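Local coordinates for tailspike protein (Acinetobacter phage vB_ApiP_P1, PDB 6E1R) that probably binds and hydrolyses a capsular polysaccharide of its Acinetobacter host as the trimeric receptor-binding spike of the phage, at residues Phe51-Thr56 with Asn68-Gln73; Asn13-Val18 with Asp31-Leu36; Ile318-Asn323 with Gly348-Ala353; Cys295-Pro300 with Gly327-Ile332. All blocks are in the same frame, centred on the assembly; numbering follows the deposited sequence.

Interaction 1 (Phe51-Thr56 with Asn68-Gln73)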
loop_
_atom_site.group_PDB
_atom_site.type_symbol
_atom_site.label_atom_id
_atom_site.label_comp_id
_atom_site.label_asym_id
_atom_site.label_seq_id
_atom_site.Cartn_x
_atom_site.Cartn_y
_atom_site.Cartn_z
ATOM N N PHE A 51 -29.248 -1.676 43.119
ATOM C CA PHE A 51 -30.537 -2.164 42.653
ATOM C C PHE A 51 -31.653 -1.339 43.271
ATOM O O PHE A 51 -31.633 -1.045 44.469
ATOM C CB PHE A 51 -30.735 -3.648 42.991
ATOM C CG PHE A 51 -29.916 -4.576 42.142
ATOM C CD1 PHE A 51 -28.588 -4.827 42.450
ATOM C CD2 PHE A 51 -30.468 -5.193 41.031
ATOM C CE1 PHE A 51 -27.829 -5.680 41.669
ATOM C CE2 PHE A 51 -29.713 -6.048 40.245
ATOM C CZ PHE A 51 -28.391 -6.291 40.565
ATOM N N LYS A 52 -32.627 -0.974 42.444
ATOM C CA LYS A 52 -33.820 -0.269 42.883
ATOM C C LYS A 52 -35.013 -1.200 42.738
ATOM O O LYS A 52 -35.119 -1.934 41.753
ATOM C CB LYS A 52 -34.042 1.007 42.065
ATOM C CG LYS A 52 -35.228 1.843 42.518
ATOM C CD LYS A 52 -35.359 3.111 41.691
ATOM C CE LYS A 52 -34.214 4.073 41.965
ATOM N NZ LYS A 52 -34.317 5.308 41.136
ATOM N N TYR A 53 -35.899 -1.184 43.726
ATOM C CA TYR A 53 -37.027 -2.103 43.729
ATOM C C TYR A 53 -38.173 -1.554 42.891
ATOM O O TYR A 53 -38.435 -0.347 42.878
ATOM C CB TYR A 53 -37.504 -2.368 45.154
ATOM C CG TYR A 53 -38.497 -3.502 45.261
ATOM C CD1 TYR A 53 -39.860 -3.254 45.339
ATOM C CD2 TYR A 53 -38.071 -4.824 45.265
ATOM C CE1 TYR A 53 -40.772 -4.286 45.431
ATOM C CE2 TYR A 53 -38.976 -5.864 45.358
ATOM C CZ TYR A 53 -40.325 -5.590 45.440
ATOM O OH TYR A 53 -41.229 -6.621 45.532
ATOM N N ASP A 54 -38.859 -2.455 42.191
ATOM C CA ASP A 54 -40.010 -2.116 41.361
ATOM C C ASP A 54 -41.095 -3.142 41.650
ATOM O O ASP A 54 -40.956 -4.316 41.292
ATOM C CB ASP A 54 -39.639 -2.110 39.877
ATOM C CG ASP A 54 -40.688 -1.434 39.010
ATOM O OD1 ASP A 54 -41.893 -1.560 39.312
ATOM O OD2 ASP A 54 -40.304 -0.781 38.017
ATOM N N SER A 55 -42.178 -2.699 42.294
ATOM C CA SER A 55 -43.254 -3.614 42.654
ATOM C C SER A 55 -43.987 -4.154 41.434
ATOM O O SER A 55 -44.604 -5.221 41.521
ATOM C CB SER A 55 -44.246 -2.923 43.591
ATOM O OG SER A 55 -44.802 -1.767 42.989
ATOM N N THR A 56 -43.937 -3.444 40.304
ATOM C CA THR A 56 -44.599 -3.932 39.100
ATOM C C THR A 56 -43.922 -5.185 38.557
ATOM O O THR A 56 -44.580 -6.020 37.926
ATOM C CB THR A 56 -44.622 -2.841 38.028
ATOM O OG1 THR A 56 -43.280 -2.481 37.679
ATOM C CG2 THR A 56 -45.353 -1.608 38.539
ATOM N N ASN A 68 -36.233 -10.475 40.918
ATOM C CA ASN A 68 -37.370 -10.471 41.845
ATOM C C ASN A 68 -37.730 -9.054 42.291
ATOM O O ASN A 68 -37.915 -8.773 43.477
ATOM C CB ASN A 68 -37.100 -11.376 43.049
ATOM C CG ASN A 68 -37.279 -12.847 42.724
ATOM O OD1 ASN A 68 -37.978 -13.204 41.774
ATOM N ND2 ASN A 68 -36.656 -13.709 43.516
ATOM N N GLY A 69 -37.833 -8.154 41.316
ATOM C CA GLY A 69 -38.227 -6.785 41.549
ATOM C C GLY A 69 -37.081 -5.801 41.649
ATOM O O GLY A 69 -37.307 -4.593 41.516
ATOM N N TRP A 70 -35.863 -6.282 41.881
ATOM C CA TRP A 70 -34.696 -5.417 41.994
ATOM C C TRP A 70 -34.108 -5.203 40.606
ATOM O O TRP A 70 -33.594 -6.143 39.990
ATOM C CB TRP A 70 -33.675 -6.022 42.953
ATOM C CG TRP A 70 -34.218 -6.152 44.336
ATOM C CD1 TRP A 70 -34.715 -7.278 44.925
ATOM C CD2 TRP A 70 -34.354 -5.102 45.300
ATOM N NE1 TRP A 70 -35.137 -6.996 46.202
ATOM C CE2 TRP A 70 -34.925 -5.666 46.455
ATOM C CE3 TRP A 70 -34.037 -3.741 45.298
ATOM C CZ2 TRP A 70 -35.191 -4.915 47.596
ATOM C CZ3 TRP A 70 -34.298 -2.998 46.433
ATOM C CH2 TRP A 70 -34.870 -3.587 47.567
ATOM N N VAL A 71 -34.177 -3.969 40.118
ATOM C CA VAL A 71 -33.698 -3.634 38.782
ATOM C C VAL A 71 -32.262 -3.139 38.874
ATOM O O VAL A 71 -31.931 -2.308 39.729
ATOM C CB VAL A 71 -34.603 -2.590 38.108
ATOM C CG1 VAL A 71 -34.865 -2.982 36.664
ATOM C CG2 VAL A 71 -35.922 -2.467 38.846
ATOM N N LYS A 72 -31.410 -3.660 37.993
ATOM C CA LYS A 72 -30.014 -3.247 37.941
ATOM C C LYS A 72 -29.914 -1.774 37.567
ATOM O O LYS A 72 -30.553 -1.318 36.614
ATOM C CB LYS A 72 -29.262 -4.112 36.929
ATOM C CG LYS A 72 -27.752 -3.998 36.984
ATOM C CD LYS A 72 -27.108 -4.883 35.928
ATOM C CE LYS A 72 -25.594 -4.894 36.055
ATOM N NZ LYS A 72 -25.156 -5.354 37.401
ATOM N N GLN A 73 -29.119 -1.025 38.330
ATOM C CA GLN A 73 -29.004 0.415 38.138
ATOM C C GLN A 73 -27.831 0.821 37.253
ATOM O O GLN A 73 -27.756 1.991 36.862
ATOM C CB GLN A 73 -28.882 1.121 39.493
ATOM C CG GLN A 73 -30.116 0.985 40.373
ATOM C CD GLN A 73 -31.354 1.589 39.740
ATOM O OE1 GLN A 73 -31.517 2.810 39.708
ATOM N NE2 GLN A 73 -32.236 0.736 39.232
#
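Tyr53 and Trp70 meet as a non-hydrogen-bonded pair where antiparallel strands 49-53 and 70-72 run side by side in the small mixed sheet near the N-terminal end of the chain. Most of the side-chain packing lies on the face with Phe51, Tyr53, Trp70 and Lys72. The two rings form an edge-to-face pair: the Tyr53 edge is turned to the Trp70 face, with the planes at 66° and CD2 of Tyr53 over the indole. Tyr53 CB adds a CH-pi contact, 3.7 Å from the centroid of the six-membered ring of Trp70. Beside them, CB of Phe51 lies 3.8 Å from CB of Trp70. The indole NE1 donates to Leu27 O, and Leu24 of helix 21-25 covers both Phe51 and Trp70.

On the face of Lys52 and Val71, both partly exposed, there are fewer side-chain contacts. Lys52 leads away from the strand pair, and its NZ bonds Thr38 OG1 of the second subunit. Past the strand end, the partly exposed Asp54 donates its N-H to Gly69 O at 2.7 Å. Between the strands, Val71 N reaches Lys52 O at 2.8 Å. The returning bond, from Lys52 N, ends on a shared acceptor: Val71 O also accepts from Gln73 NE2 at 3.1 Å, from a position 58° out of the carbonyl plane.

Interaction 2 (Asn13-Val18 with Asp31-Leu36)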
loop_
_atom_site.group_PDB
_atom_site.type_symbol
_atom_site.label_atom_id
_atom_site.label_comp_id
_atom_site.label_asym_id
_atom_site.label_seq_id
_atom_site.Cartn_x
_atom_site.Cartn_y
_atom_site.Cartn_z
ATOM N N ASN A 13 -33.481 6.698 52.467
ATOM C CA ASN A 13 -32.234 6.159 52.986
ATOM C C ASN A 13 -31.855 4.884 52.243
ATOM O O ASN A 13 -32.681 4.256 51.575
ATOM C CB ASN A 13 -32.346 5.861 54.485
ATOM C CG ASN A 13 -32.349 7.116 55.332
ATOM O OD1 ASN A 13 -31.757 8.129 54.963
ATOM N ND2 ASN A 13 -33.018 7.055 56.477
ATOM N N LEU A 14 -30.583 4.510 52.367
ATOM C CA LEU A 14 -30.114 3.257 51.789
ATOM C C LEU A 14 -30.689 2.090 52.579
ATOM O O LEU A 14 -30.631 2.075 53.812
ATOM C CB LEU A 14 -28.587 3.211 51.792
ATOM C CG LEU A 14 -27.916 2.006 51.127
ATOM C CD1 LEU A 14 -28.171 2.002 49.636
ATOM C CD2 LEU A 14 -26.423 2.001 51.411
ATOM N N LYS A 15 -31.248 1.108 51.871
ATOM C CA LYS A 15 -31.894 -0.004 52.561
ATOM C C LYS A 15 -30.870 -0.896 53.251
ATOM O O LYS A 15 -31.042 -1.272 54.416
ATOM C CB LYS A 15 -32.748 -0.811 51.583
ATOM C CG LYS A 15 -33.403 -2.028 52.214
ATOM C CD LYS A 15 -34.372 -2.701 51.263
ATOM C CE LYS A 15 -34.996 -3.924 51.910
ATOM N NZ LYS A 15 -35.833 -3.565 53.086
ATOM N N GLY A 16 -29.796 -1.238 52.551
ATOM C CA GLY A 16 -28.780 -2.094 53.123
ATOM C C GLY A 16 -27.801 -2.537 52.056
ATOM O O GLY A 16 -27.769 -1.994 50.949
ATOM N N VAL A 17 -26.985 -3.521 52.423
ATOM C CA VAL A 17 -25.977 -4.080 51.532
ATOM C C VAL A 17 -26.111 -5.597 51.526
ATOM O O VAL A 17 -26.305 -6.221 52.576
ATOM C CB VAL A 17 -24.550 -3.655 51.939
ATOM C CG1 VAL A 17 -24.372 -2.155 51.762
ATOM C CG2 VAL A 17 -24.264 -4.047 53.373
ATOM N N VAL A 18 -26.034 -6.187 50.334
ATOM C CA VAL A 18 -26.051 -7.632 50.162
ATOM C C VAL A 18 -24.771 -8.033 49.438
ATOM O O VAL A 18 -24.142 -7.229 48.747
ATOM C CB VAL A 18 -27.300 -8.127 49.403
ATOM C CG1 VAL A 18 -28.564 -7.651 50.099
ATOM C CG2 VAL A 18 -27.276 -7.642 47.967
ATOM N N ASP A 31 -41.193 0.008 46.876
ATOM C CA ASP A 31 -40.867 0.834 45.719
ATOM C C ASP A 31 -39.860 1.918 46.083
ATOM O O ASP A 31 -39.932 2.525 47.153
ATOM C CB ASP A 31 -42.131 1.476 45.145
ATOM C CG ASP A 31 -42.939 0.517 44.296
ATOM O OD1 ASP A 31 -42.328 -0.353 43.641
ATOM O OD2 ASP A 31 -44.182 0.638 44.278
ATOM N N GLY A 32 -38.912 2.154 45.175
ATOM C CA GLY A 32 -37.922 3.191 45.349
ATOM C C GLY A 32 -36.739 2.822 46.214
ATOM O O GLY A 32 -35.735 3.546 46.199
ATOM N N GLN A 33 -36.814 1.724 46.963
ATOM C CA GLN A 33 -35.717 1.355 47.846
ATOM C C GLN A 33 -34.508 0.917 47.033
ATOM O O GLN A 33 -34.631 0.199 46.038
ATOM C CB GLN A 33 -36.148 0.238 48.796
ATOM C CG GLN A 33 -37.221 0.648 49.788
ATOM C CD GLN A 33 -37.494 -0.423 50.826
ATOM O OE1 GLN A 33 -37.417 -1.616 50.538
ATOM N NE2 GLN A 33 -37.814 0.000 52.043
ATOM N N VAL A 34 -33.329 1.352 47.468
ATOM C CA VAL A 34 -32.080 1.070 46.777
ATOM C C VAL A 34 -31.194 0.250 47.703
ATOM O O VAL A 34 -31.120 0.518 48.907
ATOM C CB VAL A 34 -31.383 2.373 46.324
ATOM C CG1 VAL A 34 -29.882 2.316 46.556
ATOM C CG2 VAL A 34 -31.695 2.648 44.863
ATOM N N VAL A 35 -30.530 -0.758 47.137
ATOM C CA VAL A 35 -29.643 -1.640 47.880
ATOM C C VAL A 35 -28.309 -1.712 47.148
ATOM O O VAL A 35 -28.217 -1.453 45.947
ATOM C CB VAL A 35 -30.259 -3.051 48.051
ATOM C CG1 VAL A 35 -30.265 -3.797 46.723
ATOM C CG2 VAL A 35 -29.541 -3.850 49.129
ATOM N N LEU A 36 -27.264 -2.054 47.896
ATOM C CA LEU A 36 -25.914 -2.198 47.364
ATOM C C LEU A 36 -25.534 -3.672 47.360
ATOM O O LEU A 36 -25.514 -4.314 48.415
ATOM C CB LEU A 36 -24.908 -1.387 48.182
ATOM C CG LEU A 36 -23.422 -1.684 47.947
ATOM C CD1 LEU A 36 -23.021 -1.458 46.499
ATOM C CD2 LEU A 36 -22.556 -0.843 48.872
#
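Val18 N donates to Leu36 O at 2.7 Å, the shortest of three backbone bonds that join Asn13-Val18 to Asp31-Leu36. The next, Leu36 N to Gly16 O, measures 3.1 Å. The third is made by Lys15 N with Val34 O at 3.0 Å, nearly in line with its C=O (174°). Strands 16-18 and 34-37 are parallel neighbours in the N-terminal mixed sheet, and helix 21-25 bridges them in a beta-alpha-beta unit.

Aliphatic pairs fill in around these bonds. Val17 and Leu36 run alongside each other in the same direction, with CG1 of Val17 3.7 Å from CD2 of Leu36. Leu14 CD1 meets Val34 CG1 at 3.5 Å. Val18 and Val35 cross at about a right angle, CG1 of Val18 against CG2 of Val35, and Val35 continues onto Leu24 of the helix. At the outer end the Lys15 chain runs past the Gln33 amide, its CD 3.3 Å from Gln33 OE1, an oxygen that accepts from Ser30 N.

Other subunits pack against these side chains. Leu14 packs on Leu14 of the third subunit and on Val17 of the second, while Val34 touches Thr38 of the second. The polar work thus falls to backbone groups, and the aliphatic side chains serve the strand pair and also pack at the trimer interface, giving it an apolar part.

Interaction 3 (Ile318-Asn323 with Gly348-Ala353)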
loop_
_atom_site.group_PDB
_atom_site.type_symbol
_atom_site.label_atom_id
_atom_site.label_comp_id
_atom_site.label_asym_id
_atom_site.label_seq_id
_atom_site.Cartn_x
_atom_site.Cartn_y
_atom_site.Cartn_z
ATOM N N ILE A 318 3.426 -19.318 -0.344
ATOM C CA ILE A 318 2.026 -19.295 -0.743
ATOM C C ILE A 318 1.837 -20.293 -1.879
ATOM O O ILE A 318 2.680 -20.396 -2.777
ATOM C CB ILE A 318 1.574 -17.876 -1.151
ATOM C CG1 ILE A 318 0.084 -17.863 -1.497
ATOM C CG2 ILE A 318 2.415 -17.343 -2.309
ATOM C CD1 ILE A 318 -0.513 -16.476 -1.573
ATOM N N LYS A 319 0.740 -21.044 -1.822
ATOM C CA LYS A 319 0.425 -22.070 -2.812
ATOM C C LYS A 319 -1.035 -21.920 -3.215
ATOM O O LYS A 319 -1.933 -22.164 -2.404
ATOM C CB LYS A 319 0.699 -23.469 -2.263
ATOM C CG LYS A 319 0.360 -24.590 -3.231
ATOM C CD LYS A 319 0.693 -25.950 -2.643
ATOM C CE LYS A 319 0.377 -27.068 -3.621
ATOM N NZ LYS A 319 0.805 -28.397 -3.104
ATOM N N THR A 320 -1.270 -21.522 -4.461
ATOM C CA THR A 320 -2.620 -21.336 -4.968
ATOM C C THR A 320 -3.145 -22.629 -5.582
ATOM O O THR A 320 -2.397 -23.409 -6.177
ATOM C CB THR A 320 -2.662 -20.214 -6.008
ATOM O OG1 THR A 320 -1.624 -20.416 -6.976
ATOM C CG2 THR A 320 -2.476 -18.859 -5.339
ATOM N N LEU A 321 -4.450 -22.846 -5.432
ATOM C CA LEU A 321 -5.120 -24.043 -5.916
ATOM C C LEU A 321 -6.383 -23.650 -6.669
ATOM O O LEU A 321 -6.788 -22.485 -6.687
ATOM C CB LEU A 321 -5.467 -24.994 -4.762
ATOM C CG LEU A 321 -4.307 -25.682 -4.043
ATOM C CD1 LEU A 321 -4.784 -26.316 -2.750
ATOM C CD2 LEU A 321 -3.689 -26.729 -4.948
ATOM N N GLY A 322 -7.015 -24.643 -7.280
ATOM C CA GLY A 322 -8.284 -24.458 -7.954
ATOM C C GLY A 322 -8.169 -24.664 -9.453
ATOM O O GLY A 322 -7.173 -25.174 -9.976
ATOM N N ASN A 323 -9.224 -24.248 -10.150
ATOM C CA ASN A 323 -9.314 -24.340 -11.602
ATOM C C ASN A 323 -9.380 -22.929 -12.167
ATOM O O ASN A 323 -10.283 -22.160 -11.819
ATOM C CB ASN A 323 -10.542 -25.154 -12.019
ATOM C CG ASN A 323 -10.678 -25.281 -13.524
ATOM O OD1 ASN A 323 -9.727 -25.045 -14.270
ATOM N ND2 ASN A 323 -11.867 -25.660 -13.978
ATOM N N GLY A 348 6.598 -18.749 -4.225
ATOM C CA GLY A 348 5.296 -18.924 -4.832
ATOM C C GLY A 348 5.180 -20.237 -5.576
ATOM O O GLY A 348 5.966 -20.511 -6.489
ATOM N N LYS A 349 4.206 -21.060 -5.199
ATOM C CA LYS A 349 3.952 -22.334 -5.859
ATOM C C LYS A 349 2.624 -22.247 -6.594
ATOM O O LYS A 349 1.591 -21.950 -5.986
ATOM C CB LYS A 349 3.933 -23.486 -4.854
ATOM C CG LYS A 349 3.450 -24.806 -5.439
ATOM C CD LYS A 349 4.305 -25.250 -6.619
ATOM C CE LYS A 349 3.749 -26.517 -7.253
ATOM N NZ LYS A 349 4.515 -26.933 -8.462
ATOM N N ASN A 350 2.656 -22.514 -7.894
ATOM C CA ASN A 350 1.468 -22.491 -8.731
ATOM C C ASN A 350 1.044 -23.915 -9.058
ATOM O O ASN A 350 1.884 -24.772 -9.345
ATOM C CB ASN A 350 1.729 -21.724 -10.028
ATOM C CG ASN A 350 1.871 -20.236 -9.808
ATOM O OD1 ASN A 350 1.993 -19.774 -8.673
ATOM N ND2 ASN A 350 1.861 -19.473 -10.897
ATOM N N THR A 351 -0.262 -24.168 -8.986
ATOM C CA THR A 351 -0.834 -25.415 -9.469
ATOM C C THR A 351 -1.610 -25.237 -10.763
ATOM O O THR A 351 -1.951 -26.237 -11.406
ATOM C CB THR A 351 -1.738 -26.044 -8.402
ATOM O OG1 THR A 351 -2.788 -25.130 -8.058
ATOM C CG2 THR A 351 -0.923 -26.372 -7.163
HETATM N N MSE A 352 -1.904 -24.000 -11.153
HETATM C CA MSE A 352 -2.490 -23.705 -12.452
HETATM C C MSE A 352 -1.401 -23.233 -13.404
HETATM O O MSE A 352 -0.356 -22.749 -12.968
HETATM C CB MSE A 352 -3.567 -22.626 -12.345
HETATM C CG MSE A 352 -4.516 -22.751 -11.173
HETATM SE SE MSE A 352 -5.376 -21.026 -10.879
HETATM C CE MSE A 352 -6.839 -21.578 -9.727
ATOM N N ALA A 353 -1.647 -23.357 -14.702
ATOM C CA ALA A 353 -0.713 -22.819 -15.678
ATOM C C ALA A 353 -0.840 -21.303 -15.743
ATOM O O ALA A 353 -1.930 -20.748 -15.569
ATOM C CB ALA A 353 -0.966 -23.433 -17.053
HETATM O O HOH W 1 -1.736 -21.503 -9.513
HETATM O O HOH W 2 0.730 -19.384 -5.877
#
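Two successive coils of the parallel beta-helix meet here, Ile318-Thr320 of strand 316-320 lying beside Gly348-Asn350 of strand 346-350. Lys349 N donates to Ile318 O at 2.9 Å, and Thr320 N returns a longer bond of 3.3 Å to Lys349 O. Farther along, the hydroxyl OG1 of Thr351 donates to Thr320 O at 2.6 Å.

On one face, the Lys319 and Lys349 chains set out next to each other in a common direction, CG to CG at 3.8 Å. Lys319 stays extended, whereas Lys349 bends at its second torsion (chi2 58°), which turns CD off that line. Their NZ atoms end 6.7 Å apart, and Lys349 NZ forms a salt bridge with Glu373 OE2, which probably eases the repulsion of like charges.

On the buried face of Ile318, Thr320 and Asn350 two waters are held. Thr320 OG1 hydrogen-bonds both: one donates to Lys349 O at 2.7 Å, the other accepts from Met352 N at 3.0 Å. Asn350 lies beside Thr320, its OD1 held by Tyr358 OH and its ND2 by Pro356 O.

Toward the turn, Leu321 CD2 adds an apolar touch to Thr351 CG2, and the methyl CE of Met352, a selenomethionine, packs against the backbone of Leu321 and Gly322.

Lys349 O therefore serves both a backbone N-H and a water. Beyond it, the Thr351 hydroxyl and the water on Met352 N supply polar links between the coils that need no direct backbone-to-backbone bond.

Interaction 4 (Cys295-Pro300 with Gly327-Ile332)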
loop_
_atom_site.group_PDB
_atom_site.type_symbol
_atom_site.label_atom_id
_atom_site.label_comp_id
_atom_site.label_asym_id
_atom_site.label_seq_id
_atom_site.Cartn_x
_atom_site.Cartn_y
_atom_site.Cartn_z
ATOM N N CYS A 295 -4.402 -21.703 -0.518
ATOM C CA CYS A 295 -5.714 -21.133 -0.777
ATOM C C CYS A 295 -6.193 -21.479 -2.178
ATOM O O CYS A 295 -5.415 -21.462 -3.135
ATOM C CB CYS A 295 -5.694 -19.609 -0.604
ATOM S SG CYS A 295 -4.597 -18.745 -1.751
ATOM N N THR A 296 -7.480 -21.802 -2.278
ATOM C CA THR A 296 -8.199 -21.853 -3.548
ATOM C C THR A 296 -8.894 -20.502 -3.667
ATOM O O THR A 296 -10.003 -20.307 -3.168
ATOM C CB THR A 296 -9.190 -23.011 -3.585
ATOM O OG1 THR A 296 -8.492 -24.248 -3.395
ATOM C CG2 THR A 296 -9.931 -23.046 -4.915
ATOM N N ALA A 297 -8.217 -19.549 -4.305
ATOM C CA ALA A 297 -8.629 -18.157 -4.267
ATOM C C ALA A 297 -8.705 -17.567 -5.667
ATOM O O ALA A 297 -8.170 -18.115 -6.633
ATOM C CB ALA A 297 -7.667 -17.317 -3.416
ATOM N N SER A 298 -9.397 -16.435 -5.753
ATOM C CA SER A 298 -9.370 -15.552 -6.908
ATOM C C SER A 298 -9.084 -14.143 -6.403
ATOM O O SER A 298 -9.014 -13.904 -5.194
ATOM C CB SER A 298 -10.678 -15.610 -7.709
ATOM O OG SER A 298 -11.785 -15.212 -6.925
ATOM N N SER A 299 -8.894 -13.211 -7.344
ATOM C CA SER A 299 -8.497 -11.830 -7.072
ATOM C C SER A 299 -7.069 -11.798 -6.529
ATOM O O SER A 299 -6.558 -12.826 -6.066
ATOM C CB SER A 299 -9.474 -11.150 -6.104
ATOM O OG SER A 299 -10.615 -10.669 -6.789
ATOM N N PRO A 300 -6.390 -10.653 -6.574
ATOM C CA PRO A 300 -4.986 -10.614 -6.153
ATOM C C PRO A 300 -4.811 -10.790 -4.652
ATOM O O PRO A 300 -5.727 -10.589 -3.852
ATOM C CB PRO A 300 -4.526 -9.221 -6.594
ATOM C CG PRO A 300 -5.775 -8.422 -6.609
ATOM C CD PRO A 300 -6.822 -9.356 -7.122
ATOM N N GLY A 327 -11.846 -19.544 -11.663
ATOM C CA GLY A 327 -11.282 -18.330 -11.105
ATOM C C GLY A 327 -9.836 -18.566 -10.733
ATOM O O GLY A 327 -9.382 -19.707 -10.596
ATOM N N PHE A 328 -9.116 -17.459 -10.570
ATOM C CA PHE A 328 -7.696 -17.542 -10.260
ATOM C C PHE A 328 -7.231 -16.230 -9.651
ATOM O O PHE A 328 -7.901 -15.199 -9.755
ATOM C CB PHE A 328 -6.866 -17.866 -11.509
ATOM C CG PHE A 328 -6.939 -16.813 -12.579
ATOM C CD1 PHE A 328 -6.000 -15.794 -12.637
ATOM C CD2 PHE A 328 -7.946 -16.843 -13.531
ATOM C CE1 PHE A 328 -6.066 -14.825 -13.620
ATOM C CE2 PHE A 328 -8.017 -15.876 -14.518
ATOM C CZ PHE A 328 -7.075 -14.868 -14.563
ATOM N N VAL A 329 -6.065 -16.288 -9.019
ATOM C CA VAL A 329 -5.376 -15.094 -8.539
ATOM C C VAL A 329 -4.594 -14.527 -9.717
ATOM O O VAL A 329 -3.784 -15.244 -10.320
ATOM C CB VAL A 329 -4.458 -15.415 -7.350
ATOM C CG1 VAL A 329 -3.717 -14.169 -6.894
ATOM C CG2 VAL A 329 -5.262 -16.013 -6.204
ATOM N N PRO A 330 -4.819 -13.276 -10.106
ATOM C CA PRO A 330 -4.058 -12.711 -11.228
ATOM C C PRO A 330 -2.659 -12.289 -10.818
ATOM O O PRO A 330 -1.721 -12.363 -11.618
ATOM C CB PRO A 330 -4.909 -11.509 -11.655
ATOM C CG PRO A 330 -5.597 -11.089 -10.402
ATOM C CD PRO A 330 -5.870 -12.358 -9.633
ATOM N N LEU A 331 -2.508 -11.843 -9.572
ATOM C CA LEU A 331 -1.254 -11.268 -9.115
ATOM C C LEU A 331 -1.056 -11.544 -7.633
ATOM O O LEU A 331 -1.988 -11.398 -6.837
ATOM C CB LEU A 331 -1.219 -9.756 -9.369
ATOM C CG LEU A 331 -0.072 -8.988 -8.713
ATOM C CD1 LEU A 331 1.261 -9.455 -9.268
ATOM C CD2 LEU A 331 -0.247 -7.490 -8.907
ATOM N N ILE A 332 0.160 -11.940 -7.273
ATOM C CA ILE A 332 0.601 -12.002 -5.885
ATOM C C ILE A 332 1.788 -11.057 -5.766
ATOM O O ILE A 332 2.867 -11.335 -6.305
ATOM C CB ILE A 332 0.975 -13.423 -5.450
ATOM C CG1 ILE A 332 -0.250 -14.339 -5.516
ATOM C CG2 ILE A 332 1.558 -13.410 -4.044
ATOM C CD1 ILE A 332 0.026 -15.759 -5.069
#
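Val329 packs its two methyls against the segment Ala297-Pro300. CG1 lies 3.2 Å from Ser299 O, and CG2 sits 3.9 Å from the CB of Ala297. With chi1 at 178°, CG1 is anti to the backbone N of Val329, which lets it reach on to Pro300 CA. A second apolar group follows: the Pro330 ring crosses Pro300 at a slant, its CG 3.9 Å from Pro300 CD, and its CD comes close to the carbonyl carbon of Ser299. Farther along, CB of Pro300 approaches CB of Leu331.

Polar links between the segments are slight. Ser299 N makes a weak bond to Phe328 O, 3.3 Å long and bent to 132° at the hydrogen, and Ser298 CA gives the same oxygen a CA-H...O contact at 3.2 Å. Neither Pro300 nor Pro330 has an N-H to offer, which is consistent with packing, more than a strand ladder, joining the coils at this turn.

In the next shell, Ser298 OG hydrogen-bonds Tyr272 O, and Ser299 OG bonds ND1 of His338 of the second subunit. Phe328, whose CB points away from the other segment, stacks on Tyr355 and meets Tyr364 of the second subunit edge-to-face.

The contact thus probably lies at a corner of the beta-helix. Strand 293-297, flanked by strands 267-270 and 316-320, leads into it, while strand 331-338 begins and pairs in parallel with strand 301-304, starting from backbone bonding between Leu331 and Ile301.

The four contacts form two groups. Interactions 2 and 1 follow in series near the N-terminal end of the chain, with centres 10 Å apart; they share the mixed sheet, in which strands 34-37 and 49-53 are neighbours. Interactions 4 and 3 lie in the parallel beta-helix, their centres 9 Å apart and their segments alternating along the chain, as expected of successive coils. They join where Leu321 N lies 2.8 Å from Cys295 O, strands 316-320 and 293-297 being neighbours. Centres in different groups are 58 to 68 Å apart. Interactions 1, 2 and 4 touch the second subunit, so the trimer is knit together both at the N-terminal sheet and in the beta-helix.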